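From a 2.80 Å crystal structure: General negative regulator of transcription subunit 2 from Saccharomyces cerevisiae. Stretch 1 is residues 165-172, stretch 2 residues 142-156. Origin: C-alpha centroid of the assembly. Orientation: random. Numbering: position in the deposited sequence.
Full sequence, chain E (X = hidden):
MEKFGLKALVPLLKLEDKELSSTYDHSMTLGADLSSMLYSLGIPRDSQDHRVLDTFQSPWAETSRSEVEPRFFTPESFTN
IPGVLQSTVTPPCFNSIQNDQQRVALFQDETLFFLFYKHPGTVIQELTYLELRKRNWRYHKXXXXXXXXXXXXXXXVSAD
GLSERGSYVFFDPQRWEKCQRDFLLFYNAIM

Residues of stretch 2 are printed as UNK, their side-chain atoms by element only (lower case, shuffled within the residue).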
ATOM      1  N   ARG E 165      18.050 -48.286   8.953  1.00 45.62           N
ATOM      2  CA  ARG E 165      16.733 -47.984   8.444  1.00 46.56           C
ATOM      3  C   ARG E 165      15.779 -47.976   9.610  1.00 55.80           C
ATOM      4  O   ARG E 165      15.738 -48.924  10.389  1.00 66.79           O
ATOM      5  CB  ARG E 165      16.324 -48.993   7.375  1.00 49.39           C
ATOM      6  CG  ARG E 165      15.177 -48.527   6.561  1.00 55.31           C
ATOM      7  CD  ARG E 165      14.593 -49.646   5.758  1.00 75.64           C
ATOM      8  NE  ARG E 165      13.174 -49.402   5.561  1.00 91.68           N
ATOM      9  CZ  ARG E 165      12.363 -50.213   4.904  1.00107.62           C
ATOM     10  NH1 ARG E 165      12.835 -51.328   4.355  1.00113.51           N
ATOM     11  NH2 ARG E 165      11.081 -49.901   4.794  1.00116.50           N
ATOM     12  N   GLY E 166      15.033 -46.890   9.762  1.00 59.48           N
ATOM     13  CA  GLY E 166      14.166 -46.775  10.921  1.00 50.56           C
ATOM     14  C   GLY E 166      13.108 -45.707  10.819  1.00 52.62           C
ATOM     15  O   GLY E 166      13.004 -45.016   9.810  1.00 62.79           O
ATOM     16  N   SER E 167      12.330 -45.558  11.883  1.00 52.54           N
ATOM     17  CA  SER E 167      11.286 -44.550  11.934  1.00 44.21           C
ATOM     18  C   SER E 167      11.746 -43.348  12.751  1.00 43.32           C
ATOM     19  O   SER E 167      12.271 -43.500  13.848  1.00 55.37           O
ATOM     20  CB  SER E 167      10.009 -45.136  12.515  1.00 42.56           C
ATOM     21  OG  SER E 167       9.011 -44.141  12.561  1.00 53.78           O
ATOM     22  N   TYR E 168      11.543 -42.153  12.209  1.00 40.02           N
ATOM     23  CA  TYR E 168      12.069 -40.945  12.821  1.00 34.41           C
ATOM     24  C   TYR E 168      11.033 -39.853  12.781  1.00 36.95           C
ATOM     25  O   TYR E 168      10.066 -39.927  12.034  1.00 44.24           O
ATOM     26  CB  TYR E 168      13.343 -40.483  12.102  1.00 36.09           C
ATOM     27  CG  TYR E 168      14.394 -41.552  12.039  1.00 40.27           C
ATOM     28  CD1 TYR E 168      15.315 -41.707  13.068  1.00 41.58           C
ATOM     29  CD2 TYR E 168      14.446 -42.436  10.975  1.00 38.72           C
ATOM     30  CE1 TYR E 168      16.278 -42.706  13.024  1.00 36.56           C
ATOM     31  CE2 TYR E 168      15.389 -43.438  10.931  1.00 41.91           C
ATOM     32  CZ  TYR E 168      16.307 -43.565  11.953  1.00 40.30           C
ATOM     33  OH  TYR E 168      17.259 -44.558  11.900  1.00 46.91           O
ATOM     34  N   VAL E 169      11.257 -38.836  13.593  1.00 35.37           N
ATOM     35  CA  VAL E 169      10.430 -37.650  13.648  1.00 42.86           C
ATOM     36  C   VAL E 169      11.358 -36.509  13.300  1.00 48.30           C
ATOM     37  O   VAL E 169      12.339 -36.281  14.016  1.00 47.97           O
ATOM     38  CB  VAL E 169       9.789 -37.447  15.055  1.00 43.01           C
ATOM     39  CG1 VAL E 169       8.900 -36.231  15.082  1.00 43.27           C
ATOM     40  CG2 VAL E 169       9.009 -38.642  15.441  1.00 33.77           C
ATOM     41  N   PHE E 170      11.086 -35.852  12.171  1.00 53.24           N
ATOM     42  CA  PHE E 170      11.852 -34.694  11.694  1.00 47.26           C
ATOM     43  C   PHE E 170      11.199 -33.371  12.106  1.00 47.82           C
ATOM     44  O   PHE E 170       9.978 -33.235  12.044  1.00 47.66           O
ATOM     45  CB  PHE E 170      11.964 -34.723  10.176  1.00 44.51           C
ATOM     46  CG  PHE E 170      12.872 -35.783   9.633  1.00 46.25           C
ATOM     47  CD1 PHE E 170      12.449 -37.094   9.508  1.00 51.21           C
ATOM     48  CD2 PHE E 170      14.145 -35.451   9.195  1.00 43.34           C
ATOM     49  CE1 PHE E 170      13.304 -38.071   8.975  1.00 51.79           C
ATOM     50  CE2 PHE E 170      14.991 -36.416   8.667  1.00 46.30           C
ATOM     51  CZ  PHE E 170      14.575 -37.725   8.560  1.00 44.95           C
ATOM     52  N   PHE E 171      11.980 -32.370  12.496  1.00 42.46           N
ATOM     53  CA  PHE E 171      11.338 -31.084  12.738  1.00 41.27           C
ATOM     54  C   PHE E 171      11.458 -30.187  11.516  1.00 43.25           C
ATOM     55  O   PHE E 171      12.553 -29.953  11.007  1.00 52.13           O
ATOM     56  CB  PHE E 171      11.905 -30.384  13.986  1.00 38.99           C
ATOM     57  CG  PHE E 171      11.234 -29.070  14.285  1.00 38.20           C
ATOM     58  CD1 PHE E 171       9.940 -29.037  14.805  1.00 39.09           C
ATOM     59  CD2 PHE E 171      11.880 -27.863  14.023  1.00 30.47           C
ATOM     60  CE1 PHE E 171       9.303 -27.818  15.063  1.00 39.48           C
ATOM     61  CE2 PHE E 171      11.253 -26.645  14.291  1.00 38.00           C
ATOM     62  CZ  PHE E 171       9.958 -26.622  14.812  1.00 41.58           C
ATOM     63  N   ASP E 172      10.307 -29.685  11.079  1.00 41.75           N
ATOM     64  CA  ASP E 172      10.164 -28.784   9.940  1.00 44.89           C
ATOM     65  C   ASP E 172       9.898 -27.375  10.451  1.00 46.78           C
ATOM     66  O   ASP E 172       8.776 -27.057  10.861  1.00 48.75           O
ATOM     67  CB  ASP E 172       9.009 -29.263   9.043  1.00 50.64           C
ATOM     68  CG  ASP E 172       8.831 -28.436   7.760  1.00 59.58           C
ATOM     69  OD1 ASP E 172       9.392 -27.315   7.622  1.00 65.39           O
ATOM     70  OD2 ASP E 172       8.086 -28.931   6.882  1.00 59.33           O
ATOM     71  N   UNK E 142      23.227 -32.341   5.822  1.00 45.84           N
ATOM     72  CA  UNK E 142      22.911 -31.834   4.480  1.00 48.98           C
ATOM     73  C   UNK E 142      21.438 -31.395   4.356  1.00 50.52           C
ATOM     74  O   UNK E 142      21.100 -30.558   3.535  1.00 54.68           O
ATOM     75  c   UNK E 142      24.741 -32.981   3.209  1.00 37.59           C
ATOM     76  o   UNK E 142      22.757 -34.158   3.753  1.00 62.39           O
ATOM     77  c   UNK E 142      23.251 -32.867   3.376  1.00 53.44           C
ATOM     78  N   UNK E 143      20.555 -31.951   5.166  1.00 51.16           N
ATOM     79  CA  UNK E 143      19.186 -31.457   5.180  1.00 45.04           C
ATOM     80  C   UNK E 143      19.052 -30.236   6.100  1.00 43.39           C
ATOM     81  O   UNK E 143      18.069 -29.508   6.015  1.00 39.26           O
ATOM     82  c   UNK E 143      17.179 -33.160   3.506  1.00 33.57           C
ATOM     83  c   UNK E 143      18.220 -32.546   5.639  1.00 42.53           C
ATOM     84  c   UNK E 143      17.045 -34.768   5.447  1.00 30.40           C
ATOM     85  c   UNK E 143      17.895 -33.703   4.705  1.00 45.58           C
ATOM     86  N   UNK E 144      20.031 -30.043   6.990  1.00 41.48           N
ATOM     87  CA  UNK E 144      19.985 -29.003   8.023  1.00 36.11           C
ATOM     88  C   UNK E 144      18.654 -29.080   8.750  1.00 40.23           C
ATOM     89  O   UNK E 144      17.880 -28.126   8.825  1.00 41.02           O
ATOM     90  n   UNK E 144      24.733 -25.787   6.210  1.00 63.65           N
ATOM     91  c   UNK E 144      20.239 -27.634   7.412  1.00 29.75           C
ATOM     92  c   UNK E 144      23.694 -26.828   5.921  1.00 51.78           C
ATOM     93  c   UNK E 144      21.434 -27.709   6.455  1.00 37.47           C
ATOM     94  c   UNK E 144      22.324 -26.484   6.481  1.00 39.81           C
ATOM     95  N   UNK E 145      18.388 -30.267   9.263  1.00 39.85           N
ATOM     96  CA  UNK E 145      17.144 -30.526   9.939  1.00 36.53           C
ATOM     97  C   UNK E 145      17.397 -31.504  11.074  1.00 40.96           C
ATOM     98  O   UNK E 145      18.223 -32.407  10.926  1.00 41.31           O
ATOM     99  c   UNK E 145      16.154 -31.077   8.983  1.00 30.04           C
ATOM    100  N   UNK E 146      16.692 -31.328  12.190  1.00 41.33           N
ATOM    101  CA  UNK E 146      16.830 -32.246  13.326  1.00 40.41           C
ATOM    102  C   UNK E 146      15.838 -33.410  13.253  1.00 44.86           C
ATOM    103  O   UNK E 146      14.662 -33.234  12.881  1.00 44.32           O
ATOM    104  c   UNK E 146      17.647 -30.492  15.015  1.00 35.43           C
ATOM    105  c   UNK E 146      19.241 -31.768  16.620  1.00 36.54           C
ATOM    106  c   UNK E 146      17.689 -29.189  14.619  1.00 36.22           C
ATOM    107  c   UNK E 146      19.434 -29.445  15.982  1.00 38.07           C
ATOM    108  c   UNK E 146      16.622 -31.516  14.649  1.00 35.07           C
ATOM    109  c   UNK E 146      21.011 -30.361  17.455  1.00 49.00           C
ATOM    110  c   UNK E 146      20.353 -31.600  17.388  1.00 43.57           C
ATOM    111  n   UNK E 146      18.770 -28.553  15.188  1.00 35.30           N
ATOM    112  c   UNK E 146      18.753 -30.676  15.901  1.00 35.32           C
ATOM    113  c   UNK E 146      20.565 -29.275  16.756  1.00 46.60           C
ATOM    114  N   UNK E 147      16.303 -34.595  13.635  1.00 43.48           N
ATOM    115  CA  UNK E 147      15.449 -35.772  13.672  1.00 38.55           C
ATOM    116  C   UNK E 147      15.655 -36.507  14.961  1.00 37.77           C
ATOM    117  O   UNK E 147      16.722 -36.405  15.559  1.00 44.13           O
ATOM    118  c   UNK E 147      17.559 -38.296  13.159  1.00 43.10           C
ATOM    119  c   UNK E 147      15.749 -36.701  12.502  1.00 40.24           C
ATOM    120  c   UNK E 147      17.449 -37.384  10.930  1.00 45.75           C
ATOM    121  c   UNK E 147      17.219 -37.079  12.364  1.00 36.08           C
ATOM    122  N   UNK E 148      14.662 -37.272  15.388  1.00 35.11           N
ATOM    123  CA  UNK E 148      14.883 -38.147  16.532  1.00 39.08           C
ATOM    124  C   UNK E 148      14.112 -39.424  16.351  1.00 47.20           C
ATOM    125  O   UNK E 148      13.129 -39.446  15.629  1.00 63.93           O
ATOM    126  c   UNK E 148      13.104 -36.935  17.883  1.00 37.35           C
ATOM    127  c   UNK E 148      14.518 -37.472  17.891  1.00 43.98           C
ATOM    128  o   UNK E 148      14.623 -38.453  18.936  1.00 49.66           O
ATOM    129  N   UNK E 149      14.589 -40.490  16.983  1.00 39.71           N
ATOM    130  CA  UNK E 149      13.980 -41.807  16.842  1.00 38.72           C
ATOM    131  C   UNK E 149      12.491 -41.817  17.208  1.00 48.03           C
ATOM    132  O   UNK E 149      12.073 -41.176  18.168  1.00 51.17           O
ATOM    133  c   UNK E 149      14.057 -44.144  17.890  1.00 38.40           C
ATOM    134  c   UNK E 149      14.745 -42.818  17.696  1.00 34.03           C
ATOM    135  c   UNK E 149      14.157 -46.404  19.053  1.00 55.85           C
ATOM    136  c   UNK E 149      14.944 -45.129  18.685  1.00 45.43           C
ATOM    137  n   UNK E 149      15.011 -47.517  19.568  1.00 63.61           N
ATOM    138  N   UNK E 150      11.690 -42.497  16.390  1.00 54.44           N
ATOM    139  CA  UNK E 150      10.306 -42.785  16.728  1.00 56.75           C
ATOM    140  C   UNK E 150      10.319 -44.023  17.608  1.00 60.79           C
ATOM    141  O   UNK E 150      10.725 -45.093  17.153  1.00 64.14           O
ATOM    142  o   UNK E 150       7.470 -43.170  16.792  1.00 82.31           O
ATOM    143  c   UNK E 150       9.463 -42.997  15.468  1.00 58.23           C
ATOM    144  c   UNK E 150       8.070 -43.542  15.764  1.00 70.08           C
ATOM    145  o   UNK E 150       7.552 -44.331  14.947  1.00 69.59           O
ATOM    146  N   UNK E 151       9.903 -43.873  18.881  1.00 61.24           N
ATOM    147  CA  UNK E 151      10.038 -44.931  19.889  1.00 65.55           C
ATOM    148  C   UNK E 151       9.309 -46.208  19.497  1.00 76.39           C
ATOM    149  O   UNK E 151       9.691 -47.289  19.956  1.00 81.29           O
ATOM    150  c   UNK E 151       9.406 -42.853  20.907  1.00 49.17           C
ATOM    151  c   UNK E 151       9.222 -42.690  19.431  1.00 57.93           C
ATOM    152  c   UNK E 151       9.400 -44.316  21.136  1.00 55.80           C
ATOM    153  N   UNK E 152       8.293 -46.085  18.644  1.00 75.80           N
ATOM    154  CA  UNK E 152       7.433 -47.221  18.324  1.00 83.65           C
ATOM    155  C   UNK E 152       8.090 -48.262  17.403  1.00 78.10           C
ATOM    156  O   UNK E 152       7.477 -49.282  17.083  1.00 82.70           O
ATOM    157  c   UNK E 152       5.384 -46.601  21.391  1.00 66.97           C
ATOM    158  c   UNK E 152       6.115 -46.720  17.704  1.00 93.08           C
ATOM    159  s   UNK E 152       4.357 -46.946  19.957  1.00129.55           S
ATOM    160  c   UNK E 152       5.175 -45.951  18.668  1.00148.64           C
ATOM    161  N   UNK E 153       9.330 -48.028  16.983  1.00 70.30           N
ATOM    162  CA  UNK E 153      10.016 -49.018  16.145  1.00 67.73           C
ATOM    163  C   UNK E 153      11.545 -48.967  16.316  1.00 59.14           C
ATOM    164  O   UNK E 153      12.142 -47.902  16.524  1.00 57.88           O
ATOM    165  s   UNK E 153       9.748 -49.803  12.027  1.00205.09           S
ATOM    166  c   UNK E 153      11.374 -49.095  11.724  1.00 45.73           C
ATOM    167  c   UNK E 153       9.631 -48.842  14.665  1.00 63.11           C
ATOM    168  c   UNK E 153       9.793 -50.109  13.811  1.00 57.64           C
ATOM    169  N   UNK E 154      12.167 -50.137  16.193  1.00 51.06           N
ATOM    170  CA  UNK E 154      13.601 -50.303  16.413  1.00 51.12           C
ATOM    171  C   UNK E 154      14.321 -50.242  15.084  1.00 54.76           C
ATOM    172  O   UNK E 154      13.879 -50.858  14.107  1.00 61.61           O
ATOM    173  o   UNK E 154      12.640 -50.310  20.230  1.00 89.73           O
ATOM    174  o   UNK E 154      14.738 -50.327  19.544  1.00 74.44           O
ATOM    175  c   UNK E 154      13.903 -51.646  17.114  1.00 57.82           C
ATOM    176  c   UNK E 154      13.557 -50.762  19.495  1.00 77.87           C
ATOM    177  c   UNK E 154      13.210 -51.859  18.476  1.00 60.45           C
ATOM    178  N   UNK E 155      15.422 -49.479  15.023  1.00 51.66           N
ATOM    179  CA  UNK E 155      16.151 -49.380  13.756  1.00 50.53           C
ATOM    180  C   UNK E 155      16.746 -50.714  13.376  1.00 47.80           C
ATOM    181  O   UNK E 155      16.985 -51.550  14.244  1.00 63.36           O
ATOM    182  c   UNK E 155      16.136 -48.795  16.112  1.00 46.00           C
ATOM    183  c   UNK E 155      17.518 -48.529  15.499  1.00 38.93           C
ATOM    184  c   UNK E 155      17.255 -48.358  14.059  1.00 46.29           C
ATOM    185  N   UNK E 156      16.961 -50.926  12.089  1.00 48.74           N
ATOM    186  CA  UNK E 156      17.729 -52.083  11.641  1.00 50.88           C
ATOM    187  C   UNK E 156      18.936 -51.564  10.838  1.00 53.25           C
ATOM    188  O   UNK E 156      18.808 -50.910   9.798  1.00 60.67           O
ATOM    189  c   UNK E 156      16.834 -53.074  10.850  1.00 46.97           C
ATOM    190  c   UNK E 156      15.857 -52.329   9.960  1.00 60.24           C
ATOM    191  c   UNK E 156      18.336 -55.134  10.828  1.00 55.34           C
ATOM    192  c   UNK E 156      17.665 -54.056  10.026  1.00 50.17           C
TER

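Position 142 carries one carbon bearing an oxygen and a carbon, and reaches nothing on stretch 1: Thr142. At 143, four carbons fork at the second, and a branch end approaches the Phe170 ring; this is Leu143, an apolar branch beside an aromatic ring. Leu143 CD1 lies 4.2 Å from Phe170 CE2. Position 144 has four carbons in a row ending in nitrogen, out of reach of the strand: Lys144, with positive phi and psi. A single carbon at 145, directed toward stretch 1, identifies Ala145; Ala145 CB lies 4.3 Å from Phe171 O and adds no further side chain.

Position 146 has one carbon, then fused five- and six-membered rings holding eight carbons and one nitrogen. The rings lead away from stretch 1, while the backbone O accepts a hydrogen bond from Phe171 N (2.8 Å). This is Trp146. At 147, four carbons again fork at the second; CB lies over the face of the Phe170 ring, 4.0 Å from its centroid, in a CH-pi contact. Leu147 also brings CD2 within 3.5 Å of Phe170 CE2, so its aliphatic bulk suits the buried aromatic surface.

At 148, one carbon carries an oxygen and a carbon, on the same face as Val169, with the carbon branch near Val169 CB. This is Thr148, suited to both demands: its CG2 lies 4.4 Å from Val169 CB, and its hydroxyl is hydrogen-bonded elsewhere in the structure. At 149 the CA-to-CB bond points away from stretch 1, and four carbons in a row end in nitrogen: Lys149, extended throughout. Position 150 has two carbons, the second carrying two oxygens, one of which accepts a hydrogen bond from Ser167 OG. This is Asp150; Asp150 OD1 lies 2.8 Å from Ser167 OG.

At 151, three carbons close onto the backbone N: Pro151, whose phi of -59° fits the type I turn from Asp150. Position 152, an unbranched chain of two carbons, sulfur and carbon, is Met152, poorly ordered and free of stretch 1. The same atoms at 153 start toward stretch 1, and the last carbon meets Gly166: Met153, whose flexible, unbranched chain brings CE 3.7 Å from Gly166 CA. Three carbons, the third with two oxygens, make 154 Glu154; its carboxylate meets the amine of Lys149 in a salt bridge, Glu154 OE1 to Lys149 NZ 2.8 Å. At 155 three carbons close a ring onto the backbone N, and CA lies 3.4 Å from Arg165 O; this is Pro155, whose ring leaves no N-H to donate, and that CA makes a CA-H...O contact. Position 156 has four carbons forked at the first, one arm two carbons long, beside the Arg165 side chain: Ile156, whose apolar CG2 lies 4.2 Å from the aliphatic Arg165 CB.

The contact is an antiparallel pairing interrupted by the turn. Paired backbone hydrogen bonds join Val169 to Thr148 and Arg165 to Ile156, while Leu147 packs on Phe170 and Asp150 binds Ser167 through both backbone and side chain.

Stretch 2, residues 142-156: TLKAWLTKDPMMEPI
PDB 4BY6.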